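Local coordinates for glucose-binding protein (Thermus thermophilus HB27, PDB 2B3B) that binds glucose or galactose and probably serves as the extracellular solute-binding component of a binding-protein-dependent sugar transport system, at residues Asn117-Asn122 with Met274-Ser279; Leu172-Ala177 with Gly344-Gly349. All blocks are in the same frame, centred on the assembly; numbering follows the deposited sequence.

Contact 1 (Asn117-Asn122 with Met274-Ser279). With GLC (alpha-D-glucopyranose), chain G.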
ATOM      1  N   ASN A 117       2.353   2.069 -10.718  1.00 19.98           N
ATOM      2  CA  ASN A 117       3.099   1.060 -10.026  1.00 19.42           C
ATOM      3  C   ASN A 117       2.205  -0.038  -9.490  1.00 18.89           C
ATOM      4  O   ASN A 117       0.978   0.033  -9.598  1.00 18.28           O
ATOM      5  CB  ASN A 117       3.910   1.698  -8.877  1.00 19.83           C
ATOM      6  CG  ASN A 117       3.049   2.152  -7.685  1.00 19.95           C
ATOM      7  OD1 ASN A 117       1.858   1.879  -7.615  1.00 19.63           O
ATOM      8  ND2 ASN A 117       3.676   2.850  -6.735  1.00 18.66           N
ATOM      9  N   ILE A 118       2.854  -1.052  -8.945  1.00 19.20           N
ATOM     10  CA  ILE A 118       2.225  -2.063  -8.091  1.00 18.84           C
ATOM     11  C   ILE A 118       3.099  -2.153  -6.821  1.00 18.19           C
ATOM     12  O   ILE A 118       4.312  -2.372  -6.919  1.00 18.05           O
ATOM     13  CB  ILE A 118       2.199  -3.458  -8.741  1.00 19.23           C
ATOM     14  CG1 ILE A 118       1.456  -3.437 -10.103  1.00 19.92           C
ATOM     15  CG2 ILE A 118       1.599  -4.495  -7.781  1.00 18.85           C
ATOM     16  CD1 ILE A 118      -0.054  -3.296  -9.962  1.00 20.85           C
ATOM     17  N   HIS A 119       2.489  -1.966  -5.642  1.00 18.28           N
ATOM     18  CA  HIS A 119       3.129  -2.307  -4.363  1.00 18.30           C
ATOM     19  C   HIS A 119       2.510  -3.581  -3.817  1.00 18.65           C
ATOM     20  O   HIS A 119       1.367  -3.911  -4.099  1.00 19.15           O
ATOM     21  CB  HIS A 119       2.974  -1.207  -3.298  1.00 17.92           C
ATOM     22  CG  HIS A 119       4.017  -0.133  -3.338  1.00 16.10           C
ATOM     23  ND1 HIS A 119       5.347  -0.370  -3.073  1.00 16.42           N
ATOM     24  CD2 HIS A 119       3.909   1.201  -3.559  1.00 15.34           C
ATOM     25  CE1 HIS A 119       6.016   0.765  -3.162  1.00 17.62           C
ATOM     26  NE2 HIS A 119       5.167   1.732  -3.452  1.00 15.24           N
ATOM     27  N   ARG A 120       3.274  -4.278  -2.996  1.00 19.80           N
ATOM     28  CA  ARG A 120       2.810  -5.456  -2.278  1.00 19.87           C
ATOM     29  C   ARG A 120       2.756  -5.101  -0.802  1.00 20.21           C
ATOM     30  O   ARG A 120       3.688  -4.477  -0.289  1.00 19.28           O
ATOM     31  CB  ARG A 120       3.791  -6.586  -2.471  1.00 20.24           C
ATOM     32  CG  ARG A 120       3.361  -7.901  -1.867  1.00 19.91           C
ATOM     33  CD  ARG A 120       4.332  -8.963  -2.223  1.00 21.09           C
ATOM     34  NE  ARG A 120       3.882 -10.281  -1.798  1.00 22.34           N
ATOM     35  CZ  ARG A 120       4.512 -11.420  -2.074  1.00 25.40           C
ATOM     36  NH1 ARG A 120       5.624 -11.416  -2.779  1.00 25.28           N
ATOM     37  NH2 ARG A 120       4.017 -12.577  -1.663  1.00 25.30           N
ATOM     38  N   SER A 121       1.671  -5.511  -0.145  1.00 19.81           N
ATOM     39  CA  SER A 121       1.418  -5.222   1.245  1.00 20.31           C
ATOM     40  C   SER A 121       2.077  -6.274   2.145  1.00 20.76           C
ATOM     41  O   SER A 121       2.692  -5.919   3.156  1.00 19.52           O
ATOM     42  CB  SER A 121      -0.097  -5.180   1.513  1.00 20.24           C
ATOM     43  OG  SER A 121      -0.383  -5.072   2.901  1.00 21.07           O
ATOM     44  N   ASN A 122       1.947  -7.548   1.770  1.00 20.57           N
ATOM     45  CA  ASN A 122       2.294  -8.661   2.668  1.00 20.84           C
ATOM     46  C   ASN A 122       3.747  -9.130   2.573  1.00 21.43           C
ATOM     47  O   ASN A 122       4.052 -10.280   2.168  1.00 21.84           O
ATOM     48  CB  ASN A 122       1.298  -9.827   2.503  1.00 21.05           C
ATOM     49  CG  ASN A 122       1.296 -10.443   1.074  1.00 20.13           C
ATOM     50  OD1 ASN A 122       1.268  -9.740   0.063  1.00 19.84           O
ATOM     51  ND2 ASN A 122       1.321 -11.754   1.010  1.00 18.09           N
ATOM     52  N   MET A 274      -0.665  -9.633  -2.073  1.00 20.67           N
ATOM     53  CA  MET A 274      -1.682  -8.672  -1.697  1.00 20.38           C
ATOM     54  C   MET A 274      -1.264  -7.343  -2.280  1.00 19.80           C
ATOM     55  O   MET A 274      -0.301  -6.718  -1.824  1.00 18.26           O
ATOM     56  CB  MET A 274      -1.850  -8.584  -0.174  1.00 19.65           C
ATOM     57  CG  MET A 274      -2.922  -7.591   0.232  1.00 20.49           C
ATOM     58  SD  MET A 274      -3.292  -7.477   2.013  1.00 21.72           S
ATOM     59  CE  MET A 274      -4.358  -8.873   2.244  1.00 20.86           C
ATOM     60  N   MET A 275      -1.976  -6.901  -3.311  1.00 19.42           N
ATOM     61  CA  MET A 275      -1.475  -5.769  -4.094  1.00 20.13           C
ATOM     62  C   MET A 275      -2.194  -4.509  -3.737  1.00 18.66           C
ATOM     63  O   MET A 275      -3.279  -4.541  -3.139  1.00 18.55           O
ATOM     64  CB  MET A 275      -1.608  -6.019  -5.615  1.00 21.40           C
ATOM     65  CG  MET A 275      -3.017  -6.253  -6.117  1.00 24.35           C
ATOM     66  SD  MET A 275      -4.012  -4.794  -6.449  1.00 33.30           S
ATOM     67  CE  MET A 275      -3.138  -4.018  -7.810  1.00 31.61           C
ATOM     68  N   LEU A 276      -1.573  -3.414  -4.148  1.00 17.87           N
ATOM     69  CA  LEU A 276      -2.184  -2.100  -4.248  1.00 17.97           C
ATOM     70  C   LEU A 276      -1.496  -1.358  -5.386  1.00 17.28           C
ATOM     71  O   LEU A 276      -0.447  -1.756  -5.836  1.00 17.92           O
ATOM     72  CB  LEU A 276      -2.039  -1.302  -2.936  1.00 17.69           C
ATOM     73  CG  LEU A 276      -0.576  -1.142  -2.483  1.00 18.12           C
ATOM     74  CD1 LEU A 276      -0.237   0.310  -2.334  1.00 18.19           C
ATOM     75  CD2 LEU A 276      -0.212  -1.964  -1.221  1.00 20.12           C
ATOM     76  N   SER A 277      -2.074  -0.255  -5.815  1.00 17.93           N
ATOM     77  CA  SER A 277      -1.536   0.502  -6.936  1.00 18.05           C
ATOM     78  C   SER A 277      -1.765   1.997  -6.738  1.00 18.05           C
ATOM     79  O   SER A 277      -2.906   2.466  -6.512  1.00 18.11           O
ATOM     80  CB  SER A 277      -2.168   0.006  -8.247  1.00 18.18           C
ATOM     81  OG  SER A 277      -1.611   0.653  -9.367  1.00 18.83           O
ATOM     82  N   ASP A 278      -0.668   2.742  -6.806  1.00 17.79           N
ATOM     83  CA  ASP A 278      -0.727   4.193  -6.882  1.00 17.85           C
ATOM     84  C   ASP A 278      -1.052   4.619  -8.318  1.00 17.95           C
ATOM     85  O   ASP A 278      -0.440   4.132  -9.270  1.00 19.25           O
ATOM     86  CB  ASP A 278       0.599   4.793  -6.454  1.00 18.42           C
ATOM     87  CG  ASP A 278       0.931   4.511  -4.987  1.00 17.60           C
ATOM     88  OD1 ASP A 278       0.064   4.776  -4.119  1.00 15.24           O
ATOM     89  OD2 ASP A 278       2.063   4.044  -4.720  1.00 18.55           O
ATOM     90  N   SER A 279      -2.000   5.536  -8.459  1.00 18.42           N
ATOM     91  CA  SER A 279      -2.487   5.958  -9.754  1.00 18.75           C
ATOM     92  C   SER A 279      -2.799   7.443  -9.703  1.00 19.34           C
ATOM     93  O   SER A 279      -2.890   8.050  -8.617  1.00 18.87           O
ATOM     94  CB  SER A 279      -3.699   5.096 -10.157  1.00 18.99           C
ATOM     95  OG  SER A 279      -4.881   5.485  -9.494  1.00 17.97           O
TER
HETATM   96  C1  GLC G2605       0.538   4.225   0.453  1.00 20.33           C
HETATM   97  C2  GLC G2605       1.053   4.252  -1.029  1.00 18.08           C
HETATM   98  C3  GLC G2605       2.573   4.161  -1.220  1.00 16.36           C
HETATM   99  C4  GLC G2605       3.319   4.765  -0.026  1.00 15.64           C
HETATM  100  C5  GLC G2605       2.869   4.098   1.287  1.00 15.84           C
HETATM  101  C6  GLC G2605       3.518   4.655   2.565  1.00 14.64           C
HETATM  102  O1  GLC G2605      -0.502   3.360   0.722  1.00 21.33           O
HETATM  103  O2  GLC G2605       0.299   3.441  -1.947  1.00 17.59           O
HETATM  104  O3  GLC G2605       2.915   4.901  -2.382  1.00 17.28           O
HETATM  105  O4  GLC G2605       4.716   4.586  -0.185  1.00 15.51           O
HETATM  106  O5  GLC G2605       1.473   4.180   1.519  1.00 14.15           O
HETATM  107  O6  GLC G2605       3.228   6.013   2.720  1.00 14.44           O
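His119 pairs with Leu276 as an antiparallel hydrogen-bonded pair, His119 N to Leu276 O at 2.9 Å and Leu276 N to His119 O at 3.0 Å; Arg120 and Met275 form the next, non-hydrogen-bonded pair. Consistent with this, the end-to-end directions of Asn117-Asn122 and Met274-Asp278 differ by 149°. Beyond the ladder, Ser121 N donates nearly straight to Met274 O, and side chains take over at both ends. Asn122 OD1 accepts from Met274 N (2.9 Å) and from Arg120 NE on opposite faces of its amide plane; Asn122 ND2 bonds Thr269 and Val272 O, and the Arg120 guanidinium Val272 O and, as a salt bridge, Asp336. At the other end Ser277 OG donates to Asn117 O at 2.7 Å. With CG between the backbone N and the carbonyl carbon (chi1 72°), Asn117 turns its amide to Asp278: OD1 takes the backbone N, while ND2 gives an in-plane hydrogen to the anti lone pair of Asp278 OD2 (2.8 Å, 167° at hydrogen). That bond should fix the carboxylate, whose OD1 accepts from glucose O2 and OD2 from glucose O3, each at 2.6 Å. Asn117 is thus second shell to the sugar. Leu276 CG packs on His119 CB, and His119 is held by Asp243 and Lys312. On the face carrying Arg120 and Met275, Met275 CE meets Ile118 CD1, covered by Leu101 of helix 99-104 and Trp337 of helix 328-339, while strand 341-344 runs parallel to strand 272-280.

Contact 2 (Leu172-Ala177 with Gly344-Gly349). With GLC (alpha-D-glucopyranose), chain G.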
ATOM      1  N   LEU A 172      -0.383  -4.555   9.431  1.00 16.90           N
ATOM      2  CA  LEU A 172      -0.118  -5.850  10.013  1.00 17.49           C
ATOM      3  C   LEU A 172      -1.365  -6.727  10.034  1.00 17.30           C
ATOM      4  O   LEU A 172      -1.313  -7.893   9.654  1.00 16.41           O
ATOM      5  CB  LEU A 172       0.429  -5.687  11.417  1.00 17.49           C
ATOM      6  CG  LEU A 172       0.658  -6.948  12.231  1.00 18.22           C
ATOM      7  CD1 LEU A 172       1.725  -7.777  11.577  1.00 18.37           C
ATOM      8  CD2 LEU A 172       1.093  -6.474  13.623  1.00 18.48           C
ATOM      9  N   TRP A 173      -2.485  -6.150  10.448  1.00 18.20           N
ATOM     10  CA  TRP A 173      -3.732  -6.894  10.552  1.00 18.05           C
ATOM     11  C   TRP A 173      -4.120  -7.543   9.220  1.00 18.40           C
ATOM     12  O   TRP A 173      -4.558  -8.686   9.205  1.00 18.84           O
ATOM     13  CB  TRP A 173      -4.877  -6.002  11.045  1.00 18.81           C
ATOM     14  CG  TRP A 173      -6.156  -6.755  11.241  1.00 18.80           C
ATOM     15  CD1 TRP A 173      -6.547  -7.411  12.384  1.00 20.38           C
ATOM     16  CD2 TRP A 173      -7.215  -6.973  10.272  1.00 17.96           C
ATOM     17  NE1 TRP A 173      -7.772  -8.023  12.184  1.00 19.37           N
ATOM     18  CE2 TRP A 173      -8.212  -7.762  10.915  1.00 19.25           C
ATOM     19  CE3 TRP A 173      -7.415  -6.585   8.943  1.00 18.36           C
ATOM     20  CZ2 TRP A 173      -9.388  -8.157  10.269  1.00 19.64           C
ATOM     21  CZ3 TRP A 173      -8.567  -6.983   8.299  1.00 19.63           C
ATOM     22  CH2 TRP A 173      -9.552  -7.757   8.969  1.00 20.50           C
ATOM     23  N   GLU A 174      -3.967  -6.833   8.101  1.00 18.18           N
ATOM     24  CA  GLU A 174      -4.438  -7.408   6.825  1.00 18.18           C
ATOM     25  C   GLU A 174      -3.608  -8.605   6.404  1.00 18.15           C
ATOM     26  O   GLU A 174      -4.150  -9.548   5.850  1.00 18.31           O
ATOM     27  CB  GLU A 174      -4.613  -6.357   5.713  1.00 18.13           C
ATOM     28  CG  GLU A 174      -3.335  -5.691   5.165  1.00 16.75           C
ATOM     29  CD  GLU A 174      -3.663  -4.696   4.063  1.00 17.32           C
ATOM     30  OE1 GLU A 174      -4.859  -4.344   3.916  1.00 16.21           O
ATOM     31  OE2 GLU A 174      -2.741  -4.254   3.345  1.00 15.28           O
ATOM     32  N   SER A 175      -2.321  -8.621   6.735  1.00 18.77           N
ATOM     33  CA  SER A 175      -1.503  -9.822   6.521  1.00 19.65           C
ATOM     34  C   SER A 175      -1.965 -10.991   7.393  1.00 20.13           C
ATOM     35  O   SER A 175      -2.080 -12.136   6.923  1.00 20.69           O
ATOM     36  CB  SER A 175      -0.040  -9.552   6.830  1.00 19.61           C
ATOM     37  OG  SER A 175       0.619  -9.056   5.698  1.00 21.53           O
ATOM     38  N   VAL A 176      -2.198 -10.711   8.667  1.00 20.21           N
ATOM     39  CA  VAL A 176      -2.679 -11.749   9.591  1.00 20.29           C
ATOM     40  C   VAL A 176      -3.989 -12.284   9.054  1.00 20.76           C
ATOM     41  O   VAL A 176      -4.126 -13.482   8.906  1.00 21.77           O
ATOM     42  CB  VAL A 176      -2.826 -11.232  11.051  1.00 20.32           C
ATOM     43  CG1 VAL A 176      -3.460 -12.290  11.966  1.00 20.97           C
ATOM     44  CG2 VAL A 176      -1.467 -10.827  11.615  1.00 19.80           C
ATOM     45  N   ALA A 177      -4.951 -11.405   8.745  1.00 21.45           N
ATOM     46  CA  ALA A 177      -6.265 -11.826   8.245  1.00 21.48           C
ATOM     47  C   ALA A 177      -6.159 -12.679   6.988  1.00 21.98           C
ATOM     48  O   ALA A 177      -6.836 -13.702   6.879  1.00 21.81           O
ATOM     49  CB  ALA A 177      -7.155 -10.616   7.975  1.00 21.08           C
ATOM     50  N   GLY A 344      -6.371  -7.963  -3.109  1.00 20.07           N
ATOM     51  CA  GLY A 344      -6.129  -6.554  -2.877  1.00 19.14           C
ATOM     52  C   GLY A 344      -6.047  -6.190  -1.410  1.00 18.49           C
ATOM     53  O   GLY A 344      -6.600  -6.876  -0.524  1.00 18.20           O
ATOM     54  N   SER A 345      -5.374  -5.074  -1.161  1.00 17.95           N
ATOM     55  CA  SER A 345      -5.203  -4.517   0.178  1.00 17.06           C
ATOM     56  C   SER A 345      -6.463  -3.753   0.598  1.00 17.34           C
ATOM     57  O   SER A 345      -7.155  -3.128  -0.230  1.00 15.72           O
ATOM     58  CB  SER A 345      -3.950  -3.615   0.219  1.00 17.15           C
ATOM     59  OG  SER A 345      -3.966  -2.670   1.275  1.00 15.92           O
ATOM     60  N   LEU A 346      -6.762  -3.838   1.892  1.00 15.90           N
ATOM     61  CA  LEU A 346      -7.742  -2.988   2.529  1.00 15.81           C
ATOM     62  C   LEU A 346      -7.135  -1.631   2.865  1.00 15.51           C
ATOM     63  O   LEU A 346      -7.714  -0.578   2.575  1.00 15.20           O
ATOM     64  CB  LEU A 346      -8.229  -3.634   3.853  1.00 15.73           C
ATOM     65  CG  LEU A 346      -8.811  -2.694   4.916  1.00 15.75           C
ATOM     66  CD1 LEU A 346     -10.119  -2.093   4.447  1.00 18.88           C
ATOM     67  CD2 LEU A 346      -9.063  -3.468   6.240  1.00 15.17           C
ATOM     68  N   VAL A 347      -5.978  -1.659   3.524  1.00 15.55           N
ATOM     69  CA  VAL A 347      -5.415  -0.447   4.085  1.00 15.65           C
ATOM     70  C   VAL A 347      -4.976   0.507   2.980  1.00 15.59           C
ATOM     71  O   VAL A 347      -4.997   1.741   3.176  1.00 15.78           O
ATOM     72  CB  VAL A 347      -4.266  -0.755   5.080  1.00 15.71           C
ATOM     73  CG1 VAL A 347      -3.621   0.529   5.580  1.00 16.31           C
ATOM     74  CG2 VAL A 347      -4.855  -1.527   6.277  1.00 15.22           C
ATOM     75  N   HIS A 348      -4.679  -0.059   1.814  1.00 15.35           N
ATOM     76  CA  HIS A 348      -4.204   0.721   0.675  1.00 16.37           C
ATOM     77  C   HIS A 348      -5.182   0.718  -0.521  1.00 17.44           C
ATOM     78  O   HIS A 348      -4.752   0.779  -1.682  1.00 16.75           O
ATOM     79  CB  HIS A 348      -2.801   0.284   0.312  1.00 15.39           C
ATOM     80  CG  HIS A 348      -1.873   0.304   1.490  1.00 15.79           C
ATOM     81  ND1 HIS A 348      -1.318   1.471   1.996  1.00 11.74           N
ATOM     82  CD2 HIS A 348      -1.490  -0.691   2.323  1.00 12.36           C
ATOM     83  CE1 HIS A 348      -0.595   1.174   3.062  1.00 14.74           C
ATOM     84  NE2 HIS A 348      -0.704  -0.126   3.300  1.00 11.87           N
ATOM     85  N   GLY A 349      -6.477   0.631  -0.192  1.00 16.64           N
ATOM     86  CA  GLY A 349      -7.545   1.135  -1.047  1.00 17.61           C
ATOM     87  C   GLY A 349      -8.100   0.266  -2.156  1.00 17.70           C
ATOM     88  O   GLY A 349      -8.987   0.711  -2.899  1.00 18.27           O
TER
HETATM   89  C1  GLC G2605       0.538   4.225   0.453  1.00 20.33           C
HETATM   90  C2  GLC G2605       1.053   4.252  -1.029  1.00 18.08           C
HETATM   91  C3  GLC G2605       2.573   4.161  -1.220  1.00 16.36           C
HETATM   92  C4  GLC G2605       3.319   4.765  -0.026  1.00 15.64           C
HETATM   93  C5  GLC G2605       2.869   4.098   1.287  1.00 15.84           C
HETATM   94  C6  GLC G2605       3.518   4.655   2.565  1.00 14.64           C
HETATM   95  O1  GLC G2605      -0.502   3.360   0.722  1.00 21.33           O
HETATM   96  O2  GLC G2605       0.299   3.441  -1.947  1.00 17.59           O
HETATM   97  O3  GLC G2605       2.915   4.901  -2.382  1.00 17.28           O
HETATM   98  O4  GLC G2605       4.716   4.586  -0.185  1.00 15.51           O
HETATM   99  O5  GLC G2605       1.473   4.180   1.519  1.00 14.15           O
HETATM  100  O6  GLC G2605       3.228   6.013   2.720  1.00 14.44           O
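Glu174 reaches from the helix of Leu172-Ala177 into the loop Gly344-Gly349, and its carboxylate accounts for all three hydrogen bonds between the two segments. OE1 accepts from two successive backbone amides, Leu346 N at 2.8 Å and Val347 N at 2.9 Å. Both meet it on the syn side but from opposite faces of the carboxylate plane; the Val347 bond is nearly straight (170° at hydrogen), the Leu346 bond more bent (132°). OE2 receives the hydroxyl of Ser345 on its syn lone pair, OG to OE2 2.9 Å, and is also hydrogen-bonded to Ser121 OG. With donors on both oxygens the group is fixed in rotation, and such a set would be expected to stabilise the anionic form. The chain is extended beyond CG (chi2 179°), which carries the carboxylate away from the helix.

Ser345 OG works in both directions: while donating its hydroxyl hydrogen to Glu174, it accepts from His348 N at 2.8 Å, closing an ST motif. Gly349 N to Leu346 O, a longer 3.3 Å, spans the type I turn in the same loop. Apolar contact is slight, Leu346 CD2 approaching Trp173 CZ3 at 4.1 Å.

His348 extends the network to the sugar: its ND1 is modelled 2.4 Å from glucose O1, so short that the exact distance is doubtful, and its NE2 is bonded to His171. The geometry is consistent with a buried helix carboxylate holding the turn whose histidine lines the sugar site, in the ligand cleft of a bacterial periplasmic-binding-protein fold.

Overall arrangement
From the N terminus, the chain reaches Asn117-Asn122, passes through Leu172-Ala177 on helix 166-191, and returns to strand 272-280, where contact 1 closes a loop of 151 intervening residues. Contact 2 closes one of 166, from that helix to the loop between strand 341-344 and helix 354-370. The segments alternate, so the two loops cross and neither nests in the other. Their centres are 11 Å apart, and they touch directly, through a shared side-chain contact of Ser121 with Glu174 and a probable hydrogen bond from Ser345 N to Met275 O at 2.9 Å. Together they tie the mixed sheet containing strand 272-280 to helix 166-191, and both reach the same glucose.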